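Local structure of Ro sixty-related protein, RSR (2NVO) at residues Arg43-Leu48 against Leu84-Asp89; Gly55-Ser60 against Leu513-Phe518; Gln359-Arg364 against Ala528-Glu533; Ala478-Ala483 against Pro507-Met512. The protein binds several small RNAs that accumulate during recovery from ultraviolet irradiation and contributes to the ultraviolet resistance of the bacterium. All coordinates share one frame; numbering follows the deposited sequence.

Contact 1 of 4, residues Arg43-Leu48 against Leu84-Asp89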
loop_
_atom_site.group_PDB
_atom_site.type_symbol
_atom_site.label_atom_id
_atom_site.label_comp_id
_atom_site.label_asym_id
_atom_site.label_seq_id
_atom_site.Cartn_x
_atom_site.Cartn_y
_atom_site.Cartn_z
ATOM N N ARG A 43 -12.024 -17.738 4.144
ATOM C CA ARG A 43 -12.929 -16.702 3.680
ATOM C C ARG A 43 -12.707 -15.415 4.467
ATOM O O ARG A 43 -12.752 -14.326 3.909
ATOM C CB ARG A 43 -14.386 -17.154 3.782
ATOM C CG ARG A 43 -15.338 -16.255 3.015
ATOM C CD ARG A 43 -16.777 -16.741 3.083
ATOM N NE ARG A 43 -17.702 -15.777 2.489
ATOM C CZ ARG A 43 -18.989 -16.026 2.260
ATOM N NH1 ARG A 43 -19.501 -17.211 2.571
ATOM N NH2 ARG A 43 -19.763 -15.097 1.718
ATOM N N LEU A 44 -12.468 -15.545 5.765
ATOM C CA LEU A 44 -12.194 -14.384 6.600
ATOM C C LEU A 44 -10.829 -13.783 6.269
ATOM O O LEU A 44 -10.679 -12.564 6.246
ATOM C CB LEU A 44 -12.261 -14.741 8.088
ATOM C CG LEU A 44 -11.941 -13.589 9.047
ATOM C CD1 LEU A 44 -13.015 -12.505 8.949
ATOM C CD2 LEU A 44 -11.799 -14.073 10.479
ATOM N N THR A 45 -9.835 -14.633 6.013
ATOM C CA THR A 45 -8.509 -14.130 5.666
ATOM C C THR A 45 -8.596 -13.301 4.380
ATOM O O THR A 45 -7.984 -12.234 4.268
ATOM C CB THR A 45 -7.468 -15.269 5.495
ATOM O OG1 THR A 45 -7.130 -15.814 6.777
ATOM C CG2 THR A 45 -6.199 -14.741 4.858
ATOM N N ARG A 46 -9.370 -13.785 3.419
ATOM C CA ARG A 46 -9.517 -13.048 2.168
ATOM C C ARG A 46 -10.125 -11.674 2.412
ATOM O O ARG A 46 -9.690 -10.686 1.846
ATOM C CB ARG A 46 -10.350 -13.815 1.147
ATOM C CG ARG A 46 -10.420 -13.098 -0.205
ATOM C CD ARG A 46 -10.959 -14.008 -1.304
ATOM N NE ARG A 46 -9.988 -15.036 -1.659
ATOM C CZ ARG A 46 -10.071 -15.813 -2.734
ATOM N NH1 ARG A 46 -11.094 -15.683 -3.570
ATOM N NH2 ARG A 46 -9.126 -16.723 -2.974
ATOM N N PHE A 47 -11.144 -11.623 3.260
ATOM C CA PHE A 47 -11.765 -10.358 3.601
ATOM C C PHE A 47 -10.772 -9.427 4.303
ATOM O O PHE A 47 -10.758 -8.216 4.069
ATOM C CB PHE A 47 -12.997 -10.596 4.474
ATOM C CG PHE A 47 -13.579 -9.343 5.044
ATOM C CD1 PHE A 47 -14.558 -8.641 4.355
ATOM C CD2 PHE A 47 -13.150 -8.864 6.270
ATOM C CE1 PHE A 47 -15.092 -7.467 4.882
ATOM C CE2 PHE A 47 -13.680 -7.695 6.796
ATOM C CZ PHE A 47 -14.652 -7.007 6.103
ATOM N N LEU A 48 -9.950 -9.993 5.173
ATOM C CA LEU A 48 -8.948 -9.215 5.902
ATOM C C LEU A 48 -7.868 -8.614 5.007
ATOM O O LEU A 48 -7.395 -7.513 5.257
ATOM C CB LEU A 48 -8.291 -10.079 6.972
ATOM C CG LEU A 48 -9.200 -10.437 8.143
ATOM C CD1 LEU A 48 -8.547 -11.497 9.016
ATOM C CD2 LEU A 48 -9.498 -9.175 8.950
ATOM N N LEU A 84 -10.939 -14.121 15.814
ATOM C CA LEU A 84 -9.853 -13.405 16.469
ATOM C C LEU A 84 -8.487 -14.010 16.142
ATOM O O LEU A 84 -7.515 -13.284 15.935
ATOM C CB LEU A 84 -10.063 -13.430 17.978
ATOM C CG LEU A 84 -9.764 -12.181 18.808
ATOM C CD1 LEU A 84 -9.332 -12.590 20.213
ATOM C CD2 LEU A 84 -8.710 -11.303 18.166
ATOM N N ARG A 85 -8.403 -15.338 16.124
ATOM C CA ARG A 85 -7.139 -15.997 15.818
ATOM C C ARG A 85 -6.726 -15.720 14.372
ATOM O O ARG A 85 -5.568 -15.411 14.097
ATOM C CB ARG A 85 -7.228 -17.506 16.078
ATOM C CG ARG A 85 -6.206 -18.339 15.306
ATOM C CD ARG A 85 -6.267 -19.818 15.696
ATOM N NE ARG A 85 -7.640 -20.300 15.832
ATOM C CZ ARG A 85 -8.322 -20.912 14.867
ATOM N NH1 ARG A 85 -7.757 -21.126 13.684
ATOM N NH2 ARG A 85 -9.570 -21.310 15.087
ATOM N N VAL A 86 -7.687 -15.832 13.460
ATOM C CA VAL A 86 -7.477 -15.512 12.052
ATOM C C VAL A 86 -6.983 -14.066 11.907
ATOM O O VAL A 86 -6.022 -13.788 11.188
ATOM C CB VAL A 86 -8.778 -15.726 11.235
ATOM C CG1 VAL A 86 -8.583 -15.329 9.780
ATOM C CG2 VAL A 86 -9.242 -17.174 11.335
ATOM N N THR A 87 -7.629 -13.152 12.620
ATOM C CA THR A 87 -7.282 -11.737 12.550
ATOM C C THR A 87 -5.870 -11.454 13.041
ATOM O O THR A 87 -5.143 -10.684 12.421
ATOM C CB THR A 87 -8.316 -10.860 13.295
ATOM O OG1 THR A 87 -9.567 -10.963 12.629
ATOM C CG2 THR A 87 -7.900 -9.400 13.310
ATOM N N LEU A 88 -5.463 -12.084 14.138
ATOM C CA LEU A 88 -4.106 -11.875 14.627
ATOM C C LEU A 88 -3.061 -12.465 13.677
ATOM O O LEU A 88 -2.018 -11.853 13.440
ATOM C CB LEU A 88 -3.939 -12.418 16.050
ATOM C CG LEU A 88 -4.307 -11.429 17.165
ATOM C CD1 LEU A 88 -5.669 -10.808 16.913
ATOM C CD2 LEU A 88 -4.277 -12.120 18.522
ATOM N N ASP A 89 -3.355 -13.645 13.133
ATOM C CA ASP A 89 -2.499 -14.284 12.135
ATOM C C ASP A 89 -2.241 -13.364 10.939
ATOM O O ASP A 89 -1.121 -13.269 10.439
ATOM C CB ASP A 89 -3.124 -15.596 11.638
ATOM C CG ASP A 89 -2.979 -16.749 12.641
ATOM O OD1 ASP A 89 -3.467 -17.859 12.337
ATOM O OD2 ASP A 89 -2.389 -16.549 13.725
#
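Thr45 and Val86, with CA atoms 6.6 Å apart, and Leu48 and Thr87, with CA atoms 7.3 Å apart, mark where two helices of the HEAT-like TROVE domain come together. The axes of helix segments 43-48 and 84-89 approach to 9.7 Å and run in broadly the same direction, crossing at -44°. Val86 is the residue most covered by the other segment. Its CG1, anti to the backbone N, meets three side chains: CD2 of Leu44 at 3.5 Å, OG1 of Thr45 at 3.4 Å, and CD1 of Leu48 at 3.9 Å. Leu44 also lays its CD2 3.5 Å from CB of Val86, so this methyl lies against the branch point as well as CG1. One turn further along, Leu48 crosses Thr87 at about a right angle, its CD1 resting 3.8 Å from the CA of Thr87 and as far from OG1. Val105 of helix 100-112 touches both Leu48 and Thr87, while Leu75 of helix 70-78 lies against Leu44. No hydrogen bond links the two segments. Both threonines place OG1 beside their own backbone N (chi1 -73° for Thr45, -65° for Thr87), from where Thr45 bonds to Glu41 O and Thr87 to Ala83 O. With each hydroxyl turned back to a carbonyl of its own helix, the helices meet by van der Waals contact, mostly of methyl groups, and both oxygens are satisfied without a partner across the interface.

Contact 2 of 4, residues Gly55-Ser60 against Leu513-Phe518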
loop_
_atom_site.group_PDB
_atom_site.type_symbol
_atom_site.label_atom_id
_atom_site.label_comp_id
_atom_site.label_asym_id
_atom_site.label_seq_id
_atom_site.Cartn_x
_atom_site.Cartn_y
_atom_site.Cartn_z
ATOM N N GLY A 55 -13.382 -12.191 -4.631
ATOM C CA GLY A 55 -12.057 -12.270 -5.227
ATOM C C GLY A 55 -11.655 -11.000 -5.961
ATOM O O GLY A 55 -11.181 -11.061 -7.095
ATOM N N THR A 56 -11.834 -9.846 -5.327
ATOM C CA THR A 56 -11.568 -8.576 -6.001
ATOM C C THR A 56 -10.700 -7.685 -5.131
ATOM O O THR A 56 -11.029 -7.441 -3.989
ATOM C CB THR A 56 -12.859 -7.793 -6.280
ATOM O OG1 THR A 56 -13.774 -8.608 -7.017
ATOM C CG2 THR A 56 -12.551 -6.529 -7.092
ATOM N N PHE A 57 -9.580 -7.219 -5.665
ATOM C CA PHE A 57 -8.794 -6.203 -4.975
ATOM C C PHE A 57 -9.019 -4.838 -5.627
ATOM O O PHE A 57 -8.665 -4.628 -6.785
ATOM C CB PHE A 57 -7.303 -6.552 -4.982
ATOM C CG PHE A 57 -6.451 -5.572 -4.217
ATOM C CD1 PHE A 57 -6.675 -5.350 -2.865
ATOM C CD2 PHE A 57 -5.432 -4.891 -4.837
ATOM C CE1 PHE A 57 -5.899 -4.444 -2.148
ATOM C CE2 PHE A 57 -4.641 -3.988 -4.130
ATOM C CZ PHE A 57 -4.889 -3.759 -2.782
ATOM N N TYR A 58 -9.618 -3.920 -4.882
ATOM C CA TYR A 58 -9.765 -2.551 -5.347
ATOM C C TYR A 58 -8.505 -1.810 -4.963
ATOM O O TYR A 58 -8.293 -1.478 -3.798
ATOM C CB TYR A 58 -11.001 -1.894 -4.741
ATOM C CG TYR A 58 -12.290 -2.450 -5.300
ATOM C CD1 TYR A 58 -12.768 -2.041 -6.538
ATOM C CD2 TYR A 58 -13.022 -3.402 -4.596
ATOM C CE1 TYR A 58 -13.946 -2.549 -7.055
ATOM C CE2 TYR A 58 -14.192 -3.917 -5.107
ATOM C CZ TYR A 58 -14.649 -3.486 -6.330
ATOM O OH TYR A 58 -15.820 -4.000 -6.829
ATOM N N ALA A 59 -7.656 -1.589 -5.958
ATOM C CA ALA A 59 -6.280 -1.182 -5.730
ATOM C C ALA A 59 -6.357 0.278 -5.936
ATOM O O ALA A 59 -6.221 0.765 -7.059
ATOM C CB ALA A 59 -5.356 -1.818 -6.753
ATOM N N SER A 60 -6.587 0.994 -4.849
ATOM C CA SER A 60 -7.418 2.149 -5.014
ATOM C C SER A 60 -6.963 3.541 -4.642
ATOM O O SER A 60 -5.816 3.815 -4.279
ATOM C CB SER A 60 -8.800 1.874 -4.441
ATOM O OG SER A 60 -9.624 1.307 -5.439
ATOM N N LEU A 513 -8.787 -13.987 -9.022
ATOM C CA LEU A 513 -8.652 -12.671 -8.396
ATOM C C LEU A 513 -8.789 -11.591 -9.462
ATOM O O LEU A 513 -8.134 -11.669 -10.495
ATOM C CB LEU A 513 -7.272 -12.536 -7.749
ATOM C CG LEU A 513 -6.990 -11.156 -7.139
ATOM C CD1 LEU A 513 -7.855 -10.977 -5.927
ATOM C CD2 LEU A 513 -5.501 -10.998 -6.776
ATOM N N ASP A 514 -9.634 -10.599 -9.206
ATOM C CA ASP A 514 -9.734 -9.412 -10.053
ATOM C C ASP A 514 -9.046 -8.266 -9.318
ATOM O O ASP A 514 -9.324 -8.017 -8.139
ATOM C CB ASP A 514 -11.202 -9.023 -10.275
ATOM C CG ASP A 514 -11.936 -9.965 -11.209
ATOM O OD1 ASP A 514 -11.287 -10.782 -11.899
ATOM O OD2 ASP A 514 -13.176 -9.876 -11.272
ATOM N N VAL A 515 -8.150 -7.577 -10.011
ATOM C CA VAL A 515 -7.509 -6.385 -9.485
ATOM C C VAL A 515 -8.051 -5.221 -10.287
ATOM O O VAL A 515 -7.814 -5.115 -11.498
ATOM C CB VAL A 515 -5.999 -6.433 -9.674
ATOM C CG1 VAL A 515 -5.335 -5.132 -9.153
ATOM C CG2 VAL A 515 -5.414 -7.694 -8.996
ATOM N N VAL A 516 -8.785 -4.355 -9.606
ATOM C CA VAL A 516 -9.455 -3.240 -10.257
ATOM C C VAL A 516 -8.626 -1.986 -9.990
ATOM O O VAL A 516 -8.528 -1.524 -8.859
ATOM C CB VAL A 516 -10.878 -3.059 -9.692
ATOM C CG1 VAL A 516 -11.622 -1.940 -10.442
ATOM C CG2 VAL A 516 -11.648 -4.366 -9.797
ATOM N N GLY A 517 -8.029 -1.445 -11.038
ATOM C CA GLY A 517 -7.062 -0.373 -10.896
ATOM C C GLY A 517 -5.703 -0.930 -10.528
ATOM O O GLY A 517 -5.427 -2.128 -10.684
ATOM N N PHE A 518 -4.828 -0.054 -10.062
ATOM C CA PHE A 518 -3.517 -0.473 -9.617
ATOM C C PHE A 518 -3.027 0.524 -8.601
ATOM O O PHE A 518 -3.477 1.666 -8.577
ATOM C CB PHE A 518 -2.525 -0.558 -10.782
ATOM C CG PHE A 518 -1.588 -1.738 -10.701
ATOM C CD1 PHE A 518 -2.083 -3.024 -10.707
ATOM C CD2 PHE A 518 -0.207 -1.563 -10.653
ATOM C CE1 PHE A 518 -1.228 -4.129 -10.641
ATOM C CE2 PHE A 518 0.661 -2.671 -10.603
ATOM C CZ PHE A 518 0.144 -3.950 -10.599
HETATM O O HOH W 1 -14.409 -8.156 -9.555
HETATM O O HOH W 2 -4.541 3.783 -7.116
#
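Val516 packs between Thr56 and Tyr58 where strand 56-59 pairs in parallel with strand 512-517 and so forms the outermost strand of the von Willebrand factor A-like sheet. CG2 of Val516 lies 3.6 Å from CG2 of Thr56, and its CB is 3.8 Å from CD1 of Tyr58, whose side chain runs beside the valine and points the same way. The Thr56 methyl also sits over one face of the Tyr58 ring, offset toward the rim. On the other side of the sheet Val515 CG1 meets the edge of the Phe57 ring, near its plane, and lies 4.1 Å from Ala59 CB; helix 522-530 covers this side through Val525 and Met526. Between the two layers runs a parallel ladder. Asp514 N bonds to Gly55 O (2.7 Å), Phe57 N to Asp514 O (2.6 Å), Val516 N to Phe57 O (2.8 Å) and Ala59 N to Val516 O (3.0 Å), so Phe57 brackets Val515 with both its N and its O. The polar edge lies at Thr56 and Asp514. The Asp514 carboxylate also receives the backbone N-H groups of Ile504 and Ala505, and a water bridges the strands, 2.7 Å from both Thr56 OG1 and Asp514 OD2.

Contact 3 of 4, residues Gln359-Arg364 against Ala528-Glu533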
loop_
_atom_site.group_PDB
_atom_site.type_symbol
_atom_site.label_atom_id
_atom_site.label_comp_id
_atom_site.label_asym_id
_atom_site.label_seq_id
_atom_site.Cartn_x
_atom_site.Cartn_y
_atom_site.Cartn_z
ATOM N N GLN A 359 9.961 -9.914 -3.866
ATOM C CA GLN A 359 9.627 -11.256 -3.370
ATOM C C GLN A 359 8.724 -11.986 -4.367
ATOM O O GLN A 359 7.570 -11.631 -4.531
ATOM C CB GLN A 359 8.958 -11.198 -1.994
ATOM C CG GLN A 359 9.780 -10.458 -0.938
ATOM C CD GLN A 359 11.219 -10.961 -0.833
ATOM O OE1 GLN A 359 12.162 -10.168 -0.779
ATOM N NE2 GLN A 359 11.390 -12.281 -0.798
ATOM N N PRO A 360 9.269 -13.006 -5.038
ATOM C CA PRO A 360 8.597 -13.765 -6.096
ATOM C C PRO A 360 7.507 -14.680 -5.553
ATOM O O PRO A 360 7.528 -15.057 -4.382
ATOM C CB PRO A 360 9.721 -14.623 -6.682
ATOM C CG PRO A 360 10.994 -14.077 -6.117
ATOM C CD PRO A 360 10.638 -13.476 -4.811
ATOM N N ALA A 361 6.540 -15.013 -6.396
ATOM C CA ALA A 361 5.560 -16.027 -6.046
ATOM C C ALA A 361 6.235 -17.395 -6.018
ATOM O O ALA A 361 5.791 -18.294 -5.314
ATOM C CB ALA A 361 4.425 -16.041 -7.051
ATOM N N ASN A 362 7.288 -17.537 -6.813
ATOM C CA ASN A 362 7.897 -18.828 -7.070
ATOM C C ASN A 362 6.915 -19.798 -7.716
ATOM O O ASN A 362 6.820 -20.955 -7.326
ATOM C CB ASN A 362 8.477 -19.424 -5.781
ATOM C CG ASN A 362 9.404 -20.575 -6.055
ATOM O OD1 ASN A 362 10.080 -20.608 -7.090
ATOM N ND2 ASN A 362 9.445 -21.538 -5.139
ATOM N N THR A 363 6.172 -19.308 -8.701
ATOM C CA THR A 363 5.250 -20.132 -9.467
ATOM C C THR A 363 5.521 -19.862 -10.937
ATOM O O THR A 363 6.185 -18.875 -11.288
ATOM C CB THR A 363 3.773 -19.812 -9.159
ATOM O OG1 THR A 363 3.461 -18.496 -9.630
ATOM C CG2 THR A 363 3.486 -19.887 -7.650
ATOM N N ARG A 364 5.039 -20.750 -11.791
ATOM C CA ARG A 364 5.257 -20.618 -13.214
ATOM C C ARG A 364 4.126 -19.778 -13.783
ATOM O O ARG A 364 2.965 -20.132 -13.666
ATOM C CB ARG A 364 5.327 -21.990 -13.879
ATOM C CG ARG A 364 6.426 -22.868 -13.258
ATOM C CD ARG A 364 6.344 -24.281 -13.768
ATOM N NE ARG A 364 6.225 -24.285 -15.217
ATOM C CZ ARG A 364 7.240 -24.146 -16.066
ATOM N NH1 ARG A 364 8.491 -24.003 -15.622
ATOM N NH2 ARG A 364 6.995 -24.162 -17.372
ATOM N N ALA A 528 0.990 -12.679 -3.209
ATOM C CA ALA A 528 0.445 -13.428 -2.076
ATOM C C ALA A 528 -0.660 -14.353 -2.551
ATOM O O ALA A 528 -0.752 -15.503 -2.128
ATOM C CB ALA A 528 -0.079 -12.482 -1.006
ATOM N N PHE A 529 -1.510 -13.842 -3.439
ATOM C CA PHE A 529 -2.586 -14.649 -4.010
ATOM C C PHE A 529 -2.034 -15.851 -4.783
ATOM O O PHE A 529 -2.525 -16.974 -4.641
ATOM C CB PHE A 529 -3.462 -13.784 -4.924
ATOM C CG PHE A 529 -4.453 -14.568 -5.730
ATOM C CD1 PHE A 529 -4.208 -14.847 -7.057
ATOM C CD2 PHE A 529 -5.626 -15.027 -5.157
ATOM C CE1 PHE A 529 -5.114 -15.560 -7.815
ATOM C CE2 PHE A 529 -6.544 -15.751 -5.909
ATOM C CZ PHE A 529 -6.278 -16.027 -7.243
ATOM N N ALA A 530 -1.022 -15.622 -5.613
ATOM C CA ALA A 530 -0.476 -16.691 -6.445
ATOM C C ALA A 530 0.146 -17.791 -5.584
ATOM O O ALA A 530 0.134 -18.963 -5.964
ATOM C CB ALA A 530 0.562 -16.148 -7.419
ATOM N N ARG A 531 0.698 -17.394 -4.440
ATOM C CA ARG A 531 1.302 -18.339 -3.502
ATOM C C ARG A 531 0.244 -19.091 -2.706
ATOM O O ARG A 531 0.579 -19.946 -1.891
ATOM C CB ARG A 531 2.234 -17.616 -2.525
ATOM C CG ARG A 531 3.501 -17.065 -3.139
ATOM C CD ARG A 531 4.396 -16.375 -2.088
ATOM N NE ARG A 531 3.652 -15.404 -1.285
ATOM C CZ ARG A 531 4.162 -14.266 -0.816
ATOM N NH1 ARG A 531 5.423 -13.945 -1.077
ATOM N NH2 ARG A 531 3.410 -13.443 -0.092
ATOM N N GLY A 532 -1.027 -18.763 -2.927
ATOM C CA GLY A 532 -2.121 -19.397 -2.211
ATOM C C GLY A 532 -2.431 -18.816 -0.836
ATOM O O GLY A 532 -3.129 -19.448 -0.050
ATOM N N GLU A 533 -1.928 -17.617 -0.543
ATOM C CA GLU A 533 -2.088 -17.002 0.781
ATOM C C GLU A 533 -3.276 -16.023 0.917
ATOM O O GLU A 533 -3.449 -15.401 1.963
ATOM C CB GLU A 533 -0.792 -16.277 1.185
ATOM C CG GLU A 533 0.452 -17.149 1.166
ATOM C CD GLU A 533 1.745 -16.344 1.081
ATOM O OE1 GLU A 533 2.834 -16.957 1.097
ATOM O OE2 GLU A 533 1.684 -15.100 0.986
#
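The Arg531 guanidinium and the Pro360 carbonyl are the flat groups that approach each other, with Pro360 O lying obliquely to the guanidinium, 4.1 Å from NH1. At the NH2 corner the partner belongs to the same segment: Glu533 OE2 forms a salt bridge with Arg531 NH2 at 2.6 Å. This OE2 lies 27° out of the guanidinium plane, and NH2 meets it on the syn side of the carboxylate. With its charged end turned to Glu533, Arg531 presents its aliphatic part to the loop. CG, anti to the carbonyl carbon (chi1 -69°), reaches Ala361 O at 3.4 Å. Next to it Ala361 CB and Ala530 CB touch at 3.9 Å, and the methyl CG2 of Thr363 lies 3.9 Å from Ala530 O. No hydrogen bond crosses between the segments, so the fit rests on small side chains and methylenes. Helix 522-530 is closed here by a Schellman motif: Gly532 takes a positive phi (83°), Glu533 N bonds back to Ala528 O at 2.9 Å, and Gly532 N to Phe529 O at the same length. The loop is also held by partners beyond the two segments: the Glu403 carboxylate accepts from Ala361 N and Thr363 N, and Thr363 OG1 hydrogen-bonds to Thr459 OG1. Chain 359-364 thus passes the C-terminal end of helix 522-530 as it leads into strand 364-369, whose neighbours are strands 459-464 and 405-411.

Contact 4 of 4, residues Ala478-Ala483 against Pro507-Met512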
loop_
_atom_site.group_PDB
_atom_site.type_symbol
_atom_site.label_atom_id
_atom_site.label_comp_id
_atom_site.label_asym_id
_atom_site.label_seq_id
_atom_site.Cartn_x
_atom_site.Cartn_y
_atom_site.Cartn_z
ATOM N N ALA A 478 -12.813 -22.586 -18.642
ATOM C CA ALA A 478 -11.421 -22.721 -19.066
ATOM C C ALA A 478 -10.542 -23.321 -17.979
ATOM O O ALA A 478 -9.784 -24.249 -18.237
ATOM C CB ALA A 478 -10.849 -21.367 -19.537
ATOM N N LEU A 479 -10.629 -22.784 -16.767
ATOM C CA LEU A 479 -9.796 -23.268 -15.676
ATOM C C LEU A 479 -10.105 -24.726 -15.307
ATOM O O LEU A 479 -9.190 -25.497 -14.994
ATOM C CB LEU A 479 -9.941 -22.378 -14.447
ATOM C CG LEU A 479 -9.269 -20.998 -14.554
ATOM C CD1 LEU A 479 -9.799 -20.072 -13.470
ATOM C CD2 LEU A 479 -7.754 -21.158 -14.447
ATOM N N ASP A 480 -11.388 -25.073 -15.317
ATOM C CA ASP A 480 -11.820 -26.456 -15.111
ATOM C C ASP A 480 -11.225 -27.389 -16.156
ATOM O O ASP A 480 -10.674 -28.430 -15.815
ATOM C CB ASP A 480 -13.345 -26.554 -15.154
ATOM C CG ASP A 480 -14.009 -25.814 -14.007
ATOM O OD1 ASP A 480 -13.342 -25.597 -12.973
ATOM O OD2 ASP A 480 -15.193 -25.453 -14.133
ATOM N N GLN A 481 -11.350 -27.010 -17.425
ATOM C CA GLN A 481 -10.796 -27.785 -18.527
ATOM C C GLN A 481 -9.289 -27.981 -18.422
ATOM O O GLN A 481 -8.781 -29.058 -18.737
ATOM C CB GLN A 481 -11.188 -27.183 -19.879
ATOM C CG GLN A 481 -12.659 -27.362 -20.207
ATOM C CD GLN A 481 -13.064 -26.708 -21.516
ATOM O OE1 GLN A 481 -12.223 -26.230 -22.278
ATOM N NE2 GLN A 481 -14.362 -26.682 -21.782
ATOM N N TYR A 482 -8.573 -26.961 -17.955
ATOM C CA TYR A 482 -7.127 -27.075 -17.777
ATOM C C TYR A 482 -6.818 -28.117 -16.706
ATOM O O TYR A 482 -5.990 -28.999 -16.906
ATOM C CB TYR A 482 -6.505 -25.727 -17.376
ATOM C CG TYR A 482 -4.991 -25.761 -17.297
ATOM C CD1 TYR A 482 -4.203 -25.313 -18.349
ATOM C CD2 TYR A 482 -4.358 -26.250 -16.172
ATOM C CE1 TYR A 482 -2.798 -25.357 -18.263
ATOM C CE2 TYR A 482 -2.986 -26.292 -16.076
ATOM C CZ TYR A 482 -2.210 -25.853 -17.117
ATOM O OH TYR A 482 -0.843 -25.926 -16.981
ATOM N N ALA A 483 -7.484 -27.992 -15.563
ATOM C CA ALA A 483 -7.297 -28.933 -14.467
ATOM C C ALA A 483 -7.589 -30.342 -14.955
ATOM O O ALA A 483 -6.834 -31.259 -14.672
ATOM C CB ALA A 483 -8.214 -28.578 -13.313
ATOM N N PRO A 507 -16.975 -15.386 -7.265
ATOM C CA PRO A 507 -16.953 -15.203 -5.809
ATOM C C PRO A 507 -17.000 -16.544 -5.089
ATOM O O PRO A 507 -16.454 -16.678 -3.994
ATOM C CB PRO A 507 -18.242 -14.418 -5.539
ATOM C CG PRO A 507 -18.556 -13.749 -6.826
ATOM C CD PRO A 507 -18.127 -14.714 -7.884
ATOM N N GLN A 508 -17.636 -17.525 -5.720
ATOM C CA GLN A 508 -17.746 -18.868 -5.159
ATOM C C GLN A 508 -16.468 -19.698 -5.316
ATOM O O GLN A 508 -16.315 -20.735 -4.673
ATOM C CB GLN A 508 -18.922 -19.611 -5.793
ATOM C CG GLN A 508 -20.243 -18.860 -5.734
ATOM C CD GLN A 508 -21.440 -19.764 -5.999
ATOM O OE1 GLN A 508 -21.280 -20.941 -6.332
ATOM N NE2 GLN A 508 -22.648 -19.218 -5.849
ATOM N N ARG A 509 -15.546 -19.256 -6.162
ATOM C CA ARG A 509 -14.294 -19.992 -6.322
ATOM C C ARG A 509 -13.175 -19.333 -5.535
ATOM O O ARG A 509 -13.339 -18.234 -5.030
ATOM C CB ARG A 509 -13.922 -20.112 -7.794
ATOM C CG ARG A 509 -14.991 -20.814 -8.621
ATOM C CD ARG A 509 -14.704 -20.707 -10.100
ATOM N NE ARG A 509 -13.479 -21.404 -10.469
ATOM C CZ ARG A 509 -13.431 -22.502 -11.209
ATOM N NH1 ARG A 509 -14.551 -23.047 -11.678
ATOM N NH2 ARG A 509 -12.253 -23.057 -11.483
ATOM N N ARG A 510 -12.048 -20.020 -5.415
ATOM C CA ARG A 510 -10.903 -19.467 -4.706
ATOM C C ARG A 510 -9.727 -19.244 -5.638
ATOM O O ARG A 510 -8.737 -18.636 -5.235
ATOM C CB ARG A 510 -10.467 -20.386 -3.567
ATOM C CG ARG A 510 -11.434 -20.420 -2.408
ATOM C CD ARG A 510 -10.775 -20.953 -1.139
ATOM N NE ARG A 510 -9.699 -20.081 -0.672
ATOM C CZ ARG A 510 -8.423 -20.447 -0.568
ATOM N NH1 ARG A 510 -8.049 -21.683 -0.882
ATOM N NH2 ARG A 510 -7.518 -19.577 -0.138
ATOM N N ASP A 511 -9.838 -19.735 -6.875
ATOM C CA ASP A 511 -8.709 -19.730 -7.799
ATOM C C ASP A 511 -8.664 -18.484 -8.699
ATOM O O ASP A 511 -7.948 -18.472 -9.682
ATOM C CB ASP A 511 -8.678 -21.022 -8.647
ATOM C CG ASP A 511 -9.994 -21.278 -9.406
ATOM O OD1 ASP A 511 -10.932 -20.456 -9.326
ATOM O OD2 ASP A 511 -10.096 -22.317 -10.097
ATOM N N MET A 512 -9.418 -17.446 -8.346
ATOM C CA MET A 512 -9.539 -16.274 -9.211
ATOM C C MET A 512 -9.451 -14.972 -8.430
ATOM O O MET A 512 -10.007 -14.851 -7.339
ATOM C CB MET A 512 -10.878 -16.294 -9.960
ATOM C CG MET A 512 -11.097 -17.552 -10.759
ATOM S SD MET A 512 -12.714 -17.609 -11.562
ATOM C CE MET A 512 -12.401 -16.706 -13.078
#
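Asp480 and Arg509 form the ionic link between helix 475-486 and the loop entering strand 512-517 of the von Willebrand factor A-like domain, as part of a salt-bridge network with Asp511. Arg509 grips Asp480 end-on: NH1 and NH2 both donate to OD1 at 3.1 Å, from the same face of a carboxylate turned 34° from the guanidinium plane. NH1 has a further, weak bond to OD2 at 3.5 Å. Asp511 takes the side of the guanidinium instead, one oxygen to each nitrogen, with OD1 2.9 Å from NE and OD2 2.7 Å from NH2, each through its syn lone pair. Two carboxylates at the edge of one guanidinium fix its rotation, and the shared positive charge probably eases the repulsion between Asp480 OD1 and Asp511 OD2, 5.4 Å apart. The bend at chi3 (65°) turns NE of Arg509 out of the extended line of its chain. Van der Waals contacts come from Leu479, whose CB lies 3.8 Å from Arg509 NH2. Ile447 of helix 445-452 and Leu492 of strand 491-496 also touch this leucine. Its CD1 makes an apolar contact, 3.9 Å from CG of Met512, the first residue of strand 512-517.

How the contacts relate
Contacts 3 and 4 lie in the von Willebrand factor A-like domain, contact 1 in the TROVE domain, and contact 2 joins the two; all centres lie about 17 to 23 Å apart. Helix 40-50 of contact 1 is followed in the chain by strand 56-59 of contact 2, which pairs with strand 512-517, so a TROVE strand becomes an edge of the other domain's sheet. Contact 4 is nested within the loops closed by contacts 2 and 3, and its segment 507-512 runs straight on into segment 513-518. Arg46 of helix 40-50 hydrogen-bonds to Arg510 O in contact 4 and packs on Phe529 in contact 3. Contact 2 and these Arg46 contacts join the domains, consistent with closing of the horseshoe into a ring.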